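Local coordinates for protein AxyAgu115A (Amphibacillus xylanus NBRC 15112, PDB 6NPS) that acts as a family GH115 alpha-glucuronidase, probably removing glucuronic acid side groups from xylan, at residues Met197-Phe202 against Val232-Glu237. The protein carries 3 engineered substitutions. Numbering follows the deposited sequence.
Sequences MYDHVF and VELADE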
ATOM      1  N   MET A 197       0.759 -34.709  36.142  1.00 41.44           N
ATOM      2  CA  MET A 197       1.449 -33.738  35.315  1.00 41.00           C
ATOM      3  C   MET A 197       2.460 -32.935  36.134  1.00 38.89           C
ATOM      4  O   MET A 197       3.621 -32.795  35.727  1.00 36.51           O
ATOM      5  CB  MET A 197       0.417 -32.841  34.638  1.00 45.64           C
ATOM      6  CG  MET A 197       1.019 -31.860  33.639  1.00 48.74           C
ATOM      7  SD  MET A 197       1.423 -30.334  34.501  1.00 56.98           S
ATOM      8  CE  MET A 197      -0.144 -29.468  34.365  1.00 57.67           C
ATOM      9  N   TYR A 198       2.061 -32.455  37.329  1.00 37.39           N
ATOM     10  CA  TYR A 198       2.924 -31.534  38.064  1.00 36.07           C
ATOM     11  C   TYR A 198       4.177 -32.209  38.585  1.00 36.67           C
ATOM     12  O   TYR A 198       5.162 -31.519  38.853  1.00 38.41           O
ATOM     13  CB  TYR A 198       2.175 -30.867  39.245  1.00 32.62           C
ATOM     14  CG  TYR A 198       1.562 -29.540  38.778  1.00 35.10           C
ATOM     15  CD1 TYR A 198       2.382 -28.458  38.453  1.00 36.27           C
ATOM     16  CD2 TYR A 198       0.198 -29.397  38.637  1.00 30.92           C
ATOM     17  CE1 TYR A 198       1.861 -27.265  37.986  1.00 35.86           C
ATOM     18  CE2 TYR A 198      -0.360 -28.202  38.189  1.00 35.38           C
ATOM     19  CZ  TYR A 198       0.487 -27.136  37.855  1.00 38.75           C
ATOM     20  OH  TYR A 198      -0.027 -25.948  37.413  1.00 36.13           O
ATOM     21  N   ASP A 199       4.151 -33.531  38.756  1.00 34.69           N
ATOM     22  CA  ASP A 199       5.361 -34.237  39.159  1.00 36.15           C
ATOM     23  C   ASP A 199       6.500 -33.976  38.164  1.00 30.57           C
ATOM     24  O   ASP A 199       7.641 -33.744  38.569  1.00 35.14           O
ATOM     25  CB  ASP A 199       5.053 -35.729  39.308  1.00 40.90           C
ATOM     26  CG  ASP A 199       6.181 -36.489  39.977  1.00 56.80           C
ATOM     27  OD1 ASP A 199       6.737 -37.407  39.330  1.00 61.46           O
ATOM     28  OD2 ASP A 199       6.524 -36.169  41.134  1.00 60.26           O
ATOM     29  N   HIS A 200       6.197 -33.933  36.864  1.00 30.66           N
ATOM     30  CA  HIS A 200       7.234 -33.609  35.865  1.00 37.40           C
ATOM     31  C   HIS A 200       7.706 -32.151  35.951  1.00 38.82           C
ATOM     32  O   HIS A 200       8.894 -31.846  35.722  1.00 34.34           O
ATOM     33  CB  HIS A 200       6.702 -33.892  34.468  1.00 37.01           C
ATOM     34  CG  HIS A 200       6.283 -35.315  34.264  1.00 49.59           C
ATOM     35  ND1 HIS A 200       7.167 -36.306  33.885  1.00 52.49           N
ATOM     36  CD2 HIS A 200       5.072 -35.914  34.380  1.00 50.88           C
ATOM     37  CE1 HIS A 200       6.520 -37.453  33.780  1.00 52.27           C
ATOM     38  NE2 HIS A 200       5.248 -37.243  34.079  1.00 53.04           N
ATOM     39  N   VAL A 201       6.776 -31.229  36.200  1.00 34.83           N
ATOM     40  CA  VAL A 201       7.125 -29.824  36.411  1.00 35.85           C
ATOM     41  C   VAL A 201       8.025 -29.683  37.636  1.00 34.32           C
ATOM     42  O   VAL A 201       9.039 -28.974  37.607  1.00 35.23           O
ATOM     43  CB  VAL A 201       5.841 -28.981  36.568  1.00 38.43           C
ATOM     44  CG1 VAL A 201       6.159 -27.548  36.982  1.00 34.03           C
ATOM     45  CG2 VAL A 201       5.060 -29.005  35.293  1.00 37.01           C
ATOM     46  N   PHE A 202       7.639 -30.316  38.747  1.00 30.80           N
ATOM     47  CA  PHE A 202       8.450 -30.217  39.955  1.00 31.68           C
ATOM     48  C   PHE A 202       9.852 -30.781  39.713  1.00 34.88           C
ATOM     49  O   PHE A 202      10.840 -30.224  40.199  1.00 33.83           O
ATOM     50  CB  PHE A 202       7.796 -30.945  41.130  1.00 31.76           C
ATOM     51  CG  PHE A 202       6.412 -30.416  41.518  1.00 36.43           C
ATOM     52  CD1 PHE A 202       6.048 -29.090  41.297  1.00 38.32           C
ATOM     53  CD2 PHE A 202       5.494 -31.264  42.109  1.00 34.25           C
ATOM     54  CE1 PHE A 202       4.776 -28.628  41.657  1.00 38.02           C
ATOM     55  CE2 PHE A 202       4.202 -30.816  42.476  1.00 36.71           C
ATOM     56  CZ  PHE A 202       3.858 -29.493  42.266  1.00 37.08           C
ATOM     57  N   VAL A 232      -0.795 -29.486  45.783  1.00 34.63           N
ATOM     58  CA  VAL A 232      -0.224 -28.794  46.927  1.00 34.27           C
ATOM     59  C   VAL A 232       0.552 -29.775  47.798  1.00 34.13           C
ATOM     60  O   VAL A 232       1.670 -29.483  48.260  1.00 37.11           O
ATOM     61  CB  VAL A 232      -1.363 -28.133  47.718  1.00 45.62           C
ATOM     62  CG1 VAL A 232      -0.845 -27.501  48.974  1.00 48.94           C
ATOM     63  CG2 VAL A 232      -2.038 -27.119  46.856  1.00 43.90           C
ATOM     64  N   GLU A 233      -0.041 -30.937  48.063  1.00 32.31           N
ATOM     65  CA  GLU A 233       0.626 -31.889  48.945  1.00 38.53           C
ATOM     66  C   GLU A 233       1.932 -32.363  48.316  1.00 38.32           C
ATOM     67  O   GLU A 233       2.955 -32.438  49.002  1.00 37.10           O
ATOM     68  CB  GLU A 233      -0.298 -33.063  49.262  1.00 40.30           C
ATOM     69  CG  GLU A 233      -1.527 -32.693  50.062  1.00 47.72           C
ATOM     70  CD  GLU A 233      -2.632 -33.773  50.031  1.00 62.97           C
ATOM     71  OE1 GLU A 233      -3.549 -33.714  50.878  1.00 63.32           O
ATOM     72  OE2 GLU A 233      -2.599 -34.672  49.161  1.00 67.92           O
ATOM     73  N   LEU A 234       1.932 -32.610  46.996  1.00 38.01           N
ATOM     74  CA  LEU A 234       3.136 -33.097  46.314  1.00 38.87           C
ATOM     75  C   LEU A 234       4.226 -32.029  46.302  1.00 38.01           C
ATOM     76  O   LEU A 234       5.403 -32.328  46.555  1.00 34.27           O
ATOM     77  CB  LEU A 234       2.785 -33.533  44.878  1.00 38.47           C
ATOM     78  CG  LEU A 234       3.893 -34.230  44.059  1.00 39.69           C
ATOM     79  CD1 LEU A 234       4.369 -35.494  44.806  1.00 39.20           C
ATOM     80  CD2 LEU A 234       3.470 -34.578  42.637  1.00 36.45           C
ATOM     81  N   ALA A 235       3.868 -30.776  45.999  1.00 33.34           N
ATOM     82  CA  ALA A 235       4.868 -29.706  46.036  1.00 36.62           C
ATOM     83  C   ALA A 235       5.537 -29.639  47.409  1.00 34.33           C
ATOM     84  O   ALA A 235       6.770 -29.564  47.527  1.00 34.10           O
ATOM     85  CB  ALA A 235       4.227 -28.351  45.690  1.00 29.81           C
ATOM     86  N   ASP A 236       4.724 -29.645  48.450  1.00 34.48           N
ATOM     87  CA  ASP A 236       5.217 -29.542  49.816  1.00 38.28           C
ATOM     88  C   ASP A 236       6.110 -30.726  50.177  1.00 41.97           C
ATOM     89  O   ASP A 236       7.106 -30.558  50.875  1.00 40.16           O
ATOM     90  CB  ASP A 236       4.030 -29.457  50.756  1.00 42.79           C
ATOM     91  CG  ASP A 236       4.443 -29.460  52.207  1.00 49.55           C
ATOM     92  OD1 ASP A 236       4.891 -28.390  52.696  1.00 47.79           O
ATOM     93  OD2 ASP A 236       4.314 -30.528  52.844  1.00 55.14           O
ATOM     94  N   GLU A 237       5.766 -31.928  49.708  1.00 38.24           N
ATOM     95  CA  GLU A 237       6.626 -33.096  49.910  1.00 39.96           C
ATOM     96  C   GLU A 237       8.015 -32.894  49.281  1.00 40.36           C
ATOM     97  O   GLU A 237       9.048 -33.188  49.898  1.00 40.68           O
ATOM     98  CB  GLU A 237       5.938 -34.324  49.327  1.00 42.30           C
ATOM     99  CG  GLU A 237       6.611 -35.620  49.661  1.00 52.75           C
ATOM    100  CD  GLU A 237       5.827 -36.832  49.198  1.00 64.07           C
ATOM    101  OE1 GLU A 237       4.996 -36.704  48.264  1.00 64.40           O
ATOM    102  OE2 GLU A 237       6.048 -37.918  49.777  1.00 71.09           O
TER
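The phenyl ring of Phe202 reaches across to helix 230-238 and packs its edge against Leu234 and one face over Ala235; the contact is largely apolar, with no hydrogen bond between the two segments. From CB, which already points toward the other helix, CG stands anti to the carbonyl carbon (chi1 -60°), which swings the ring over toward Ala235. CD2 is the first ring atom to touch, lying 3.9 Å from Leu234 CG. CE2 goes deeper, 3.8 Å from Leu234 CG and 3.5 Å from the Ala235 backbone N. At the tip, CZ rests 3.6 Å from Ala235 CB, while CE1 brushes the same methyl more loosely. The ring thus presents its edge to the leucine branch point and one face to Ala235 CA; over its opposite face, Tyr198 O of its own helix stands 3.1 Å above the plane, offset toward the rim.

Helices 195-207 and 230-238 are consecutive outer helices of the TIM barrel, one before and one after strand 212-214 of the barrel; the axes of 197-202 and 232-237 approach to 10.3 Å and run 26° apart, in the same sense. Leu213 of that strand also touches Phe202, tying the ring to the barrel wall. The small Ala235 lets the phenyl group lie close against the neighbouring backbone, and with an alanine in place of Phe202 a gap would probably open there, leaving Leu234 and Ala235 without the aromatic ring they pack against across this contact.

About one turn before Phe202, Asp199 OD2 lies 3.8 Å from Leu234 CD2, the two side chains crossing at about a right angle. With CG anti to its backbone N, Asp199 brings OD2 toward helix 230-238, where Tyr238 OH hydrogen-bonds it; OD1 forms a salt bridge with Lys38.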